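DUF3247 family protein (Xanthomonas campestris pv. campestris, PDB 2E12) is of unknown function but adopts a novel variant of the Sm-like fold, which in related proteins commonly serves RNA binding. Local coordinates at residues P49-Y54 / E61-Q66. Sequence-based numbering, arbitrary orientation.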
loop_
_atom_site.group_PDB
_atom_site.type_symbol
_atom_site.label_atom_id
_atom_site.label_comp_id
_atom_site.label_asym_id
_atom_site.label_seq_id
_atom_site.Cartn_x
_atom_site.Cartn_y
_atom_site.Cartn_z
ATOM N N PRO A 49 -9.651 1.640 11.453
ATOM C CA PRO A 49 -9.910 0.238 11.109
ATOM C C PRO A 49 -8.634 -0.594 11.068
ATOM O O PRO A 49 -7.527 -0.053 11.034
ATOM C CB PRO A 49 -10.581 0.341 9.746
ATOM C CG PRO A 49 -9.902 1.525 9.138
ATOM C CD PRO A 49 -9.867 2.515 10.285
ATOM N N THR A 50 -8.798 -1.913 11.075
ATOM C CA THR A 50 -7.656 -2.820 11.045
ATOM C C THR A 50 -7.892 -3.908 10.008
ATOM O O THR A 50 -9.030 -4.330 9.796
ATOM C CB THR A 50 -7.462 -3.495 12.413
ATOM O OG1 THR A 50 -8.590 -4.333 12.691
ATOM C CG2 THR A 50 -7.342 -2.445 13.510
ATOM N N ILE A 51 -6.826 -4.349 9.352
ATOM C CA ILE A 51 -6.948 -5.413 8.360
ATOM C C ILE A 51 -6.763 -6.728 9.112
ATOM O O ILE A 51 -5.820 -6.865 9.900
ATOM C CB ILE A 51 -5.866 -5.286 7.258
ATOM C CG1 ILE A 51 -5.982 -3.921 6.570
ATOM C CG2 ILE A 51 -6.026 -6.400 6.237
ATOM C CD1 ILE A 51 -7.345 -3.636 5.951
ATOM N N GLN A 52 -7.674 -7.677 8.896
ATOM C CA GLN A 52 -7.619 -8.968 9.580
ATOM C C GLN A 52 -7.865 -10.157 8.660
ATOM O O GLN A 52 -8.087 -10.005 7.457
ATOM C CB GLN A 52 -8.664 -9.020 10.693
ATOM C CG GLN A 52 -8.634 -7.866 11.670
ATOM C CD GLN A 52 -9.891 -7.794 12.516
ATOM O OE1 GLN A 52 -10.316 -8.788 13.103
ATOM N NE2 GLN A 52 -10.489 -6.613 12.586
ATOM N N THR A 53 -7.837 -11.346 9.258
ATOM C CA THR A 53 -8.078 -12.606 8.550
ATOM C C THR A 53 -9.514 -13.096 8.780
ATOM O O THR A 53 -10.004 -13.132 9.915
ATOM C CB THR A 53 -7.118 -13.707 9.037
ATOM O OG1 THR A 53 -5.761 -13.281 8.857
ATOM C CG2 THR A 53 -7.357 -14.992 8.259
ATOM N N TYR A 54 -10.177 -13.502 7.704
ATOM C CA TYR A 54 -11.561 -13.995 7.786
ATOM C C TYR A 54 -11.714 -15.221 6.894
ATOM O O TYR A 54 -10.768 -15.615 6.220
ATOM C CB TYR A 54 -12.540 -12.923 7.294
ATOM C CG TYR A 54 -12.572 -11.638 8.101
ATOM C CD1 TYR A 54 -13.308 -11.550 9.281
ATOM C CD2 TYR A 54 -11.891 -10.501 7.663
ATOM C CE1 TYR A 54 -13.371 -10.360 10.001
ATOM C CE2 TYR A 54 -11.945 -9.312 8.375
ATOM C CZ TYR A 54 -12.687 -9.246 9.542
ATOM O OH TYR A 54 -12.748 -8.066 10.245
ATOM N N GLU A 61 -9.566 -18.713 3.648
ATOM C CA GLU A 61 -9.067 -17.602 4.480
ATOM C C GLU A 61 -8.340 -16.498 3.696
ATOM O O GLU A 61 -7.597 -16.776 2.749
ATOM C CB GLU A 61 -8.125 -18.137 5.558
ATOM C CG GLU A 61 -8.788 -19.060 6.546
ATOM C CD GLU A 61 -7.939 -19.291 7.786
ATOM O OE1 GLU A 61 -8.541 -19.537 8.849
ATOM O OE2 GLU A 61 -6.686 -19.227 7.702
ATOM N N GLY A 62 -8.540 -15.249 4.111
ATOM C CA GLY A 62 -7.904 -14.127 3.426
ATOM C C GLY A 62 -8.029 -12.825 4.204
ATOM O O GLY A 62 -8.557 -12.809 5.315
ATOM N N SER A 63 -7.555 -11.725 3.625
ATOM C CA SER A 63 -7.610 -10.441 4.311
ATOM C C SER A 63 -8.757 -9.535 3.886
ATOM O O SER A 63 -9.270 -9.632 2.777
ATOM C CB SER A 63 -6.288 -9.698 4.128
ATOM O OG SER A 63 -5.240 -10.390 4.776
ATOM N N ASN A 64 -9.150 -8.654 4.802
ATOM C CA ASN A 64 -10.214 -7.680 4.583
ATOM C C ASN A 64 -10.334 -6.838 5.853
ATOM O O ASN A 64 -9.549 -7.005 6.783
ATOM C CB ASN A 64 -11.541 -8.381 4.308
ATOM C CG ASN A 64 -12.479 -7.539 3.464
ATOM O OD1 ASN A 64 -12.390 -6.312 3.446
ATOM N ND2 ASN A 64 -13.398 -8.195 2.782
ATOM N N GLY A 65 -11.314 -5.939 5.889
ATOM C CA GLY A 65 -11.506 -5.098 7.063
ATOM C C GLY A 65 -12.881 -4.451 7.115
ATOM O O GLY A 65 -13.569 -4.338 6.099
ATOM N N GLN A 66 -13.283 -4.021 8.309
ATOM C CA GLN A 66 -14.579 -3.390 8.495
ATOM C C GLN A 66 -14.393 -1.970 8.989
ATOM O O GLN A 66 -13.636 -1.727 9.926
ATOM C CB GLN A 66 -15.425 -4.198 9.490
ATOM C CG GLN A 66 -15.743 -5.615 8.987
ATOM C CD GLN A 66 -16.533 -6.441 9.989
ATOM O OE1 GLN A 66 -17.713 -6.194 10.212
ATOM N NE2 GLN A 66 -15.876 -7.418 10.606
HETATM O O HOH W 1 -11.808 -5.162 10.526
HETATM O O HOH W 2 -11.900 -2.687 11.938
#
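The Tyr54 ring stands on the face shared with Gln52 and Asn64 and reaches from Asn64 to Gln66 of the partner strand. Its CG is anti to the carbonyl carbon (chi1 -63°), and the ring presents its CE2 edge to Asn64 O at 3.7 Å, while CD2 rests 4.0 Å from Asn64 CB. That carbonyl is gripped along its axis by the backbone, Gln52 N donating to Asn64 O over 2.9 Å; Asn64 N returns a more bent bond to Gln52 O. A second reciprocal pair joins Tyr54 N to Gly62 O (3.0 Å) and Gly62 N to Tyr54 O. These two pairs, with buried Tyr54 and Asn64, are the close-packed part. Residues 49-54 and 61-66 belong to the antiparallel hairpin of strands 44-55 and 61-70 in this variant of the Sm-like fold, with Trp82 of strand 79-82 meeting the Tyr54 ring edge-to-face. On the other face, Ile51 CG2 touches Ser63 CB at 3.9 Å, and Ile51 continues onto Leu18 and Val22 of helix 12-23. Toward Pro49, by contrast, the strands part and water takes over. One water accepts a bond from Gln66 N, donates to Thr50 O and also bonds Tyr54 OH; a second donates to Gln66 O but holds Thr50 N weakly. Beside these waters the extended Gln66 side chain reaches back, its NE2 donating almost straight (171°) to Tyr54 OH at 3.2 Å. At the hairpin's far end, exposed Thr53 and Glu61 meet loosely, Thr53 CG2 lying 4.2 Å from Glu61 CB.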